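Local coordinates for uncharacterized protein YPL067C (Saccharomyces cerevisiae, PDB 5KCI) that is of unknown function but belongs to the DUF3605 family, resides in the cytoplasm and may be connected with histidine-triad proteins and amyloid toxicity, at residues Lys63-Ser67 with Leu107-Val111; Met130-Leu134 with His148-Phe152; Pro142-His148 with Phe173-Tyr178. Numbering follows the deposited sequence.

Following the chain from the N terminus, contact 1 comes first: it closes a loop that holds strand 87-91 and brings the end of helix 56-64 against the end of strand 102-109. Contact 2 follows in series, folding edge strand 149-152 back against helix 120-135 and closing a loop that contains helix 141-146. Contacts 2 and 3 cross, since their segments alternate along the chain, and they share His148; contact 3 then spans strands 149-152 and 165-172 to join helix 141-146 to the turn before helix 180-193. Leu107 meets Met130 and Phe133 where contacts 1 and 2 touch, and Leu144 meets Val149 between contacts 2 and 3. Contacts 1 and 3 lie on opposite sides of the chain's centre.

Contact 1 (Lys63-Ser67 with Leu107-Val111); sequences KLGWS and LWSKV
Helix 56-64 ends in a Schellman motif: Gly65, at phi 82° and psi 25°, turns the chain out of the helix; Leu64 before it and Trp66 after it point their CA-CB bonds toward Leu107-Val111. The CA atoms of Leu64 and Trp108 lie 8.9 Å apart, those of Trp66 and Lys110 7.7 Å. Strand residue Leu107 stays clear. Trp108 (chi1 m) presents its CB to Leu64 CD1 at 3.7 Å while its indole leads away. The Trp66 indole (chi1 m, chi2 -2°) reaches the strand backbone with its six-membered ring: CH2 is 3.7 Å from Trp108 O, near the ring plane, and CZ3 3.6 Å from Ser109 C. Lys110 leaves the strand and runs over the Trp66 pyrrole ring, CE 3.3 Å from the centroid (CH-pi) and NZ 4.5 Å (cation-pi); NZ hydrogen-bonds Thr85 O. This mainly apolar surface contact lays a helix end on the end of an inner strand of the four-stranded antiparallel sheet, where strands 87-91 and 165-172 flank strand 102-109 and Leu107 reaches helix 120-135.

Contact 2 (Met130-Leu134 with His148-Phe152); sequences MNAFL and HVAWF
A tryptophan wedged against a helix makes this contact, where edge strand 149-152 of the antiparallel sheet packs on helix 120-135. The axes of 130-134 and 149-152 come within 10.4 Å at 146°, so the strand runs roughly antiparallel to the helix; Asn131 lies nearest Trp151 (CA-CA 8.8 Å) and Leu134 nearest Val149 (8.4 Å). Met130 and Leu134, one turn apart, both point at the strand. The Trp151 indole (chi1 p, chi2 -90°) fills the hollow they form with Asn131. Met130, t-p-p, lays CG over the six-membered ring, 3.4 Å from its centroid, with SD at 4.8 Å in a Met-aromatic contact. Leu134 (m, t) sets CD1 3.5 Å from Trp151 CD1 and, more loosely, 4.5 Å from Val149 CG1. At the ring edge Trp151 NE1 donates to Asn131 OD1, 2.8 Å at a nearly straight 172°. The chemistry divides: apolar and sulfur contacts cover one indole face, with Leu134 beside it, while the exposed Asn131 accepts the N-H at the ring edge.

Contact 3 (Pro142-His148 with Phe173-Tyr178); sequences PLLSSGH and FPRERY
Two chain reversals face each other here, tying the C-terminal end of helix 141-146 to the loop leading into helix 180-193: a Schellman motif at Gly147 (phi 73°, psi 26°) and a type I turn over Pro174-Arg177. The first is held by His148 N to Leu143 O at 2.8 Å and Gly147 N to Leu144 O at 3.0 Å, the second by Arg177 N to Pro174 O at 2.9 Å, with Tyr178 N bonded to the same Pro174 O at 2.9 Å. In register, His148 and Phe173 are closest, their CA atoms 7.5 Å apart. The apolar part of the contact is led by Leu143 (m, t): CD1 sits 3.7 Å from Phe173 CZ, and CD2 lies over that ring's face. Phe173, chi1 m, also packs on Val183 and Val187 of helix 180-193. Tyr178 approaches more loosely, its OH 4.2 Å from Pro142 CG and 4.3 Å from Leu143 CD2. Van der Waals approaches, oblique to the imidazole, put His148 CE1 3.5 Å from Pro174 CG and 3.3 Å from Arg177 NH1, while Trp19 and Phe172 meet the same ring edge-to-face. The polar part rests on Ser146 (chi1 m), whose OG donates back to Pro142 O at 2.9 Å within the helix and accepts a hydrogen bond from Arg177 NH2 at 2.8 Å, bent to an N-H...O angle of 135°.

Contact 1 (Lys63-Ser67 with Leu107-Val111)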
loop_
_atom_site.group_PDB
_atom_site.type_symbol
_atom_site.label_atom_id
_atom_site.label_comp_id
_atom_site.label_asym_id
_atom_site.label_seq_id
_atom_site.Cartn_x
_atom_site.Cartn_y
_atom_site.Cartn_z
ATOM N N LYS A 63 10.903 2.830 -12.376
ATOM C CA LYS A 63 11.488 1.993 -11.326
ATOM C C LYS A 63 10.805 0.642 -11.227
ATOM O O LYS A 63 11.458 -0.354 -10.893
ATOM C CB LYS A 63 11.399 2.687 -9.970
ATOM C CG LYS A 63 12.202 3.971 -9.816
ATOM C CD LYS A 63 13.675 3.825 -10.195
ATOM C CE LYS A 63 14.426 2.852 -9.302
ATOM N NZ LYS A 63 15.794 2.599 -9.836
ATOM N N LEU A 64 9.499 0.585 -11.471
ATOM C CA LEU A 64 8.772 -0.666 -11.337
ATOM C C LEU A 64 8.898 -1.526 -12.581
ATOM O O LEU A 64 8.477 -2.685 -12.553
ATOM C CB LEU A 64 7.296 -0.395 -11.046
ATOM C CG LEU A 64 6.983 0.190 -9.668
ATOM C CD1 LEU A 64 5.506 0.415 -9.458
ATOM C CD2 LEU A 64 7.511 -0.710 -8.563
ATOM N N GLY A 65 9.465 -0.980 -13.653
ATOM C CA GLY A 65 9.573 -1.689 -14.915
ATOM C C GLY A 65 8.316 -1.636 -15.742
ATOM O O GLY A 65 8.074 -2.540 -16.551
ATOM N N TRP A 66 7.489 -0.608 -15.547
ATOM C CA TRP A 66 6.185 -0.530 -16.184
ATOM C C TRP A 66 6.125 0.504 -17.307
ATOM O O TRP A 66 5.046 0.725 -17.864
ATOM C CB TRP A 66 5.113 -0.212 -15.137
ATOM C CG TRP A 66 4.958 -1.294 -14.066
ATOM C CD1 TRP A 66 5.634 -2.493 -13.995
ATOM C CD2 TRP A 66 4.083 -1.263 -12.931
ATOM N NE1 TRP A 66 5.222 -3.208 -12.878
ATOM C CE2 TRP A 66 4.279 -2.475 -12.206
ATOM C CE3 TRP A 66 3.166 -0.332 -12.440
ATOM C CZ2 TRP A 66 3.585 -2.768 -11.023
ATOM C CZ3 TRP A 66 2.480 -0.633 -11.264
ATOM C CH2 TRP A 66 2.693 -1.847 -10.572
ATOM N N SER A 67 7.243 1.134 -17.656
ATOM C CA SER A 67 7.252 2.115 -18.735
ATOM C C SER A 67 6.942 1.454 -20.080
ATOM O O SER A 67 7.060 0.238 -20.251
ATOM C CB SER A 67 8.608 2.820 -18.805
ATOM O OG SER A 67 9.643 1.910 -19.137
ATOM N N LEU A 107 1.386 -0.834 -1.900
ATOM C CA LEU A 107 1.047 -1.770 -2.950
ATOM C C LEU A 107 0.669 -1.004 -4.213
ATOM O O LEU A 107 -0.402 -0.406 -4.277
ATOM C CB LEU A 107 -0.132 -2.635 -2.509
ATOM C CG LEU A 107 -0.769 -3.546 -3.544
ATOM C CD1 LEU A 107 0.218 -4.599 -4.029
ATOM C CD2 LEU A 107 -2.015 -4.221 -2.914
ATOM N N TRP A 108 1.528 -1.088 -5.210
ATOM C CA TRP A 108 1.343 -0.467 -6.519
ATOM C C TRP A 108 0.649 -1.449 -7.455
ATOM O O TRP A 108 0.955 -2.650 -7.462
ATOM C CB TRP A 108 2.697 -0.057 -7.100
ATOM C CG TRP A 108 3.414 0.928 -6.279
ATOM C CD1 TRP A 108 4.319 0.669 -5.282
ATOM C CD2 TRP A 108 3.274 2.340 -6.347
ATOM N NE1 TRP A 108 4.771 1.860 -4.742
ATOM C CE2 TRP A 108 4.146 2.897 -5.388
ATOM C CE3 TRP A 108 2.510 3.201 -7.152
ATOM C CZ2 TRP A 108 4.251 4.278 -5.200
ATOM C CZ3 TRP A 108 2.620 4.558 -6.960
ATOM C CH2 TRP A 108 3.468 5.088 -5.995
ATOM N N SER A 109 -0.274 -0.931 -8.273
ATOM C CA SER A 109 -0.989 -1.773 -9.221
ATOM C C SER A 109 -1.049 -1.109 -10.600
ATOM O O SER A 109 -1.418 0.056 -10.701
ATOM C CB SER A 109 -2.419 -2.058 -8.752
ATOM O OG SER A 109 -3.103 -2.884 -9.680
ATOM N N LYS A 110 -0.677 -1.867 -11.630
ATOM C CA LYS A 110 -0.798 -1.425 -13.020
ATOM C C LYS A 110 -2.247 -1.200 -13.408
ATOM O O LYS A 110 -2.537 -0.386 -14.290
ATOM C CB LYS A 110 -0.196 -2.476 -13.952
ATOM C CG LYS A 110 1.272 -2.355 -14.274
ATOM C CD LYS A 110 1.593 -3.148 -15.551
ATOM C CE LYS A 110 3.039 -3.651 -15.583
ATOM N NZ LYS A 110 3.203 -4.915 -16.368
ATOM N N VAL A 111 -3.161 -1.946 -12.795
ATOM C CA VAL A 111 -4.594 -1.825 -13.029
ATOM C C VAL A 111 -5.172 -0.996 -11.895
ATOM O O VAL A 111 -5.043 -1.350 -10.712
ATOM C CB VAL A 111 -5.268 -3.204 -13.100
ATOM C CG1 VAL A 111 -6.743 -3.063 -13.431
ATOM C CG2 VAL A 111 -4.579 -4.082 -14.124
#

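Contact 2 (Met130-Leu134 with His148-Phe152)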
loop_
_atom_site.group_PDB
_atom_site.type_symbol
_atom_site.label_atom_id
_atom_site.label_comp_id
_atom_site.label_asym_id
_atom_site.label_seq_id
_atom_site.Cartn_x
_atom_site.Cartn_y
_atom_site.Cartn_z
ATOM N N MET A 130 -9.760 -5.637 -3.753
ATOM C CA MET A 130 -8.588 -5.433 -2.903
ATOM C C MET A 130 -8.632 -6.360 -1.695
ATOM O O MET A 130 -7.623 -6.989 -1.320
ATOM C CB MET A 130 -8.522 -3.976 -2.445
ATOM C CG MET A 130 -7.347 -3.689 -1.522
ATOM S SD MET A 130 -5.738 -4.001 -2.287
ATOM C CE MET A 130 -5.805 -2.669 -3.447
ATOM N N ASN A 131 -9.791 -6.430 -1.052
ATOM C CA ASN A 131 -9.930 -7.292 0.119
ATOM C C ASN A 131 -9.621 -8.745 -0.214
ATOM O O ASN A 131 -8.885 -9.421 0.527
ATOM C CB ASN A 131 -11.332 -7.125 0.714
ATOM C CG ASN A 131 -11.458 -5.859 1.536
ATOM O OD1 ASN A 131 -10.494 -5.405 2.158
ATOM N ND2 ASN A 131 -12.657 -5.314 1.589
ATOM N N ALA A 132 -10.168 -9.252 -1.320
ATOM C CA ALA A 132 -9.912 -10.632 -1.715
ATOM C C ALA A 132 -8.431 -10.869 -1.956
ATOM O O ALA A 132 -7.882 -11.924 -1.569
ATOM C CB ALA A 132 -10.710 -10.969 -2.969
ATOM N N PHE A 133 -7.767 -9.894 -2.565
ATOM C CA PHE A 133 -6.348 -10.017 -2.850
ATOM C C PHE A 133 -5.556 -10.169 -1.567
ATOM O O PHE A 133 -4.713 -11.066 -1.448
ATOM C CB PHE A 133 -5.842 -8.799 -3.599
ATOM C CG PHE A 133 -4.372 -8.841 -3.904
ATOM C CD1 PHE A 133 -3.834 -9.855 -4.674
ATOM C CD2 PHE A 133 -3.523 -7.861 -3.408
ATOM C CE1 PHE A 133 -2.458 -9.888 -4.960
ATOM C CE2 PHE A 133 -2.171 -7.875 -3.701
ATOM C CZ PHE A 133 -1.640 -8.887 -4.490
ATOM N N LEU A 134 -5.769 -9.253 -0.615
ATOM C CA LEU A 134 -5.013 -9.352 0.637
ATOM C C LEU A 134 -5.406 -10.597 1.430
ATOM O O LEU A 134 -4.546 -11.237 2.042
ATOM C CB LEU A 134 -5.214 -8.093 1.461
ATOM C CG LEU A 134 -4.738 -6.807 0.800
ATOM C CD1 LEU A 134 -5.124 -5.639 1.645
ATOM C CD2 LEU A 134 -3.205 -6.858 0.578
ATOM N N HIS A 148 -5.127 -7.779 11.896
ATOM C CA HIS A 148 -3.940 -6.943 11.956
ATOM C C HIS A 148 -3.422 -6.600 10.567
ATOM O O HIS A 148 -2.235 -6.315 10.380
ATOM C CB HIS A 148 -2.870 -7.639 12.796
ATOM C CG HIS A 148 -3.169 -7.579 14.253
ATOM N ND1 HIS A 148 -2.426 -8.248 15.212
ATOM C CD2 HIS A 148 -4.134 -6.907 14.921
ATOM C CE1 HIS A 148 -2.933 -7.989 16.405
ATOM N NE2 HIS A 148 -3.966 -7.177 16.258
ATOM N N VAL A 149 -4.328 -6.605 9.595
ATOM C CA VAL A 149 -4.062 -6.066 8.273
ATOM C C VAL A 149 -5.100 -4.987 8.003
ATOM O O VAL A 149 -6.302 -5.227 8.170
ATOM C CB VAL A 149 -4.152 -7.145 7.182
ATOM C CG1 VAL A 149 -3.783 -6.534 5.800
ATOM C CG2 VAL A 149 -3.253 -8.318 7.500
ATOM N N ALA A 150 -4.648 -3.821 7.545
ATOM C CA ALA A 150 -5.577 -2.782 7.126
ATOM C C ALA A 150 -5.033 -2.127 5.874
ATOM O O ALA A 150 -3.849 -2.233 5.566
ATOM C CB ALA A 150 -5.778 -1.711 8.213
ATOM N N TRP A 151 -5.899 -1.402 5.174
ATOM C CA TRP A 151 -5.428 -0.741 3.969
ATOM C C TRP A 151 -6.298 0.472 3.691
ATOM O O TRP A 151 -7.449 0.550 4.131
ATOM C CB TRP A 151 -5.417 -1.686 2.752
ATOM C CG TRP A 151 -6.761 -2.134 2.274
ATOM C CD1 TRP A 151 -7.459 -3.243 2.685
ATOM C CD2 TRP A 151 -7.582 -1.500 1.264
ATOM N NE1 TRP A 151 -8.655 -3.326 2.008
ATOM C CE2 TRP A 151 -8.752 -2.276 1.133
ATOM C CE3 TRP A 151 -7.435 -0.357 0.481
ATOM C CZ2 TRP A 151 -9.785 -1.949 0.230
ATOM C CZ3 TRP A 151 -8.474 -0.026 -0.425
ATOM C CH2 TRP A 151 -9.622 -0.823 -0.533
ATOM N N PHE A 152 -5.704 1.431 2.974
ATOM C CA PHE A 152 -6.453 2.585 2.518
ATOM C C PHE A 152 -5.795 3.135 1.272
ATOM O O PHE A 152 -4.609 2.933 1.020
ATOM C CB PHE A 152 -6.533 3.704 3.554
ATOM C CG PHE A 152 -5.190 4.219 4.003
ATOM C CD1 PHE A 152 -4.453 3.562 4.998
ATOM C CD2 PHE A 152 -4.679 5.387 3.479
ATOM C CE1 PHE A 152 -3.233 4.050 5.393
ATOM C CE2 PHE A 152 -3.451 5.881 3.873
ATOM C CZ PHE A 152 -2.725 5.229 4.834
#

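Contact 3 (Pro142-His148 with Phe173-Tyr178)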
loop_
_atom_site.group_PDB
_atom_site.type_symbol
_atom_site.label_atom_id
_atom_site.label_comp_id
_atom_site.label_asym_id
_atom_site.label_seq_id
_atom_site.Cartn_x
_atom_site.Cartn_y
_atom_site.Cartn_z
ATOM N N PRO A 142 -1.600 -15.250 9.640
ATOM C CA PRO A 142 -1.902 -15.041 11.066
ATOM C C PRO A 142 -2.297 -13.609 11.359
ATOM O O PRO A 142 -3.179 -13.389 12.197
ATOM C CB PRO A 142 -0.613 -15.459 11.765
ATOM C CG PRO A 142 0.420 -15.256 10.827
ATOM C CD PRO A 142 -0.163 -15.476 9.425
ATOM N N LEU A 143 -1.745 -12.643 10.610
ATOM C CA LEU A 143 -2.161 -11.245 10.749
ATOM C C LEU A 143 -3.614 -11.056 10.360
ATOM O O LEU A 143 -4.380 -10.376 11.057
ATOM C CB LEU A 143 -1.278 -10.359 9.893
ATOM C CG LEU A 143 0.209 -10.348 10.260
ATOM C CD1 LEU A 143 1.007 -9.530 9.245
ATOM C CD2 LEU A 143 0.431 -9.812 11.636
ATOM N N LEU A 144 -4.023 -11.651 9.244
ATOM C CA LEU A 144 -5.435 -11.564 8.872
ATOM C C LEU A 144 -6.293 -12.185 9.960
ATOM O O LEU A 144 -7.331 -11.624 10.337
ATOM C CB LEU A 144 -5.673 -12.279 7.554
ATOM C CG LEU A 144 -4.954 -11.630 6.376
ATOM C CD1 LEU A 144 -4.798 -12.620 5.229
ATOM C CD2 LEU A 144 -5.762 -10.389 5.941
ATOM N N SER A 145 -5.862 -13.344 10.478
ATOM C CA SER A 145 -6.658 -14.015 11.498
ATOM C C SER A 145 -6.817 -13.115 12.708
ATOM O O SER A 145 -7.866 -13.132 13.359
ATOM C CB SER A 145 -6.020 -15.345 11.914
ATOM O OG SER A 145 -5.823 -16.200 10.812
ATOM N N SER A 146 -5.805 -12.284 12.982
ATOM C CA SER A 146 -5.804 -11.352 14.110
ATOM C C SER A 146 -6.510 -10.015 13.860
ATOM O O SER A 146 -6.629 -9.221 14.799
ATOM C CB SER A 146 -4.354 -11.077 14.504
ATOM O OG SER A 146 -3.668 -12.282 14.847
ATOM N N GLY A 147 -6.969 -9.714 12.644
ATOM C CA GLY A 147 -7.441 -8.375 12.356
ATOM C C GLY A 147 -6.332 -7.345 12.248
ATOM O O GLY A 147 -6.564 -6.155 12.467
ATOM N N HIS A 148 -5.127 -7.779 11.896
ATOM C CA HIS A 148 -3.940 -6.943 11.956
ATOM C C HIS A 148 -3.422 -6.600 10.567
ATOM O O HIS A 148 -2.235 -6.315 10.380
ATOM C CB HIS A 148 -2.870 -7.639 12.796
ATOM C CG HIS A 148 -3.169 -7.579 14.253
ATOM N ND1 HIS A 148 -2.426 -8.248 15.212
ATOM C CD2 HIS A 148 -4.134 -6.907 14.921
ATOM C CE1 HIS A 148 -2.933 -7.989 16.405
ATOM N NE2 HIS A 148 -3.966 -7.177 16.258
ATOM N N PHE A 173 2.292 -5.921 13.969
ATOM C CA PHE A 173 3.046 -6.943 14.686
ATOM C C PHE A 173 3.166 -6.452 16.129
ATOM O O PHE A 173 4.111 -5.736 16.457
ATOM C CB PHE A 173 4.430 -7.150 14.069
ATOM C CG PHE A 173 4.420 -7.601 12.634
ATOM C CD1 PHE A 173 4.438 -6.681 11.610
ATOM C CD2 PHE A 173 4.454 -8.931 12.312
ATOM C CE1 PHE A 173 4.482 -7.090 10.316
ATOM C CE2 PHE A 173 4.494 -9.347 11.024
ATOM C CZ PHE A 173 4.489 -8.410 10.002
ATOM N N PRO A 174 2.225 -6.785 17.012
ATOM C CA PRO A 174 2.317 -6.291 18.398
ATOM C C PRO A 174 3.639 -6.680 19.059
ATOM O O PRO A 174 4.192 -7.747 18.811
ATOM C CB PRO A 174 1.126 -6.955 19.098
ATOM C CG PRO A 174 0.165 -7.307 17.962
ATOM C CD PRO A 174 1.084 -7.682 16.821
ATOM N N ARG A 175 4.152 -5.767 19.872
ATOM C CA ARG A 175 5.454 -5.981 20.508
ATOM C C ARG A 175 5.425 -7.185 21.451
ATOM O O ARG A 175 6.464 -7.817 21.694
ATOM C CB ARG A 175 5.867 -4.701 21.231
ATOM C CG ARG A 175 6.419 -3.615 20.307
ATOM C CD ARG A 175 7.822 -3.946 19.814
ATOM N NE ARG A 175 8.413 -2.840 19.060
ATOM C CZ ARG A 175 8.586 -2.815 17.738
ATOM N NH1 ARG A 175 8.234 -3.844 16.970
ATOM N NH2 ARG A 175 9.130 -1.744 17.176
ATOM N N GLU A 176 4.269 -7.510 22.015
ATOM C CA GLU A 176 4.203 -8.668 22.897
ATOM C C GLU A 176 4.105 -9.975 22.120
ATOM O O GLU A 176 4.129 -11.043 22.736
ATOM C CB GLU A 176 3.046 -8.525 23.906
ATOM C CG GLU A 176 1.636 -8.714 23.360
ATOM C CD GLU A 176 1.071 -7.486 22.623
ATOM O OE1 GLU A 176 1.819 -6.499 22.399
ATOM O OE2 GLU A 176 -0.143 -7.525 22.291
ATOM N N ARG A 177 4.053 -9.911 20.789
ATOM C CA ARG A 177 3.938 -11.093 19.945
ATOM C C ARG A 177 5.084 -11.257 18.959
ATOM O O ARG A 177 5.421 -12.401 18.611
ATOM C CB ARG A 177 2.608 -11.055 19.177
ATOM C CG ARG A 177 1.462 -11.254 20.134
ATOM C CD ARG A 177 0.164 -10.735 19.621
ATOM N NE ARG A 177 -0.344 -11.565 18.533
ATOM C CZ ARG A 177 -1.569 -11.444 18.027
ATOM N NH1 ARG A 177 -2.394 -10.496 18.478
ATOM N NH2 ARG A 177 -1.962 -12.258 17.051
ATOM N N TYR A 178 5.750 -10.169 18.580
ATOM C CA TYR A 178 6.877 -10.204 17.657
ATOM C C TYR A 178 7.972 -9.286 18.173
ATOM O O TYR A 178 7.695 -8.131 18.510
ATOM C CB TYR A 178 6.441 -9.733 16.255
ATOM C CG TYR A 178 5.424 -10.600 15.549
ATOM C CD1 TYR A 178 5.825 -11.556 14.624
ATOM C CD2 TYR A 178 4.059 -10.423 15.767
ATOM C CE1 TYR A 178 4.886 -12.345 13.940
ATOM C CE2 TYR A 178 3.109 -11.203 15.102
ATOM C CZ TYR A 178 3.532 -12.166 14.185
ATOM O OH TYR A 178 2.613 -12.946 13.516
#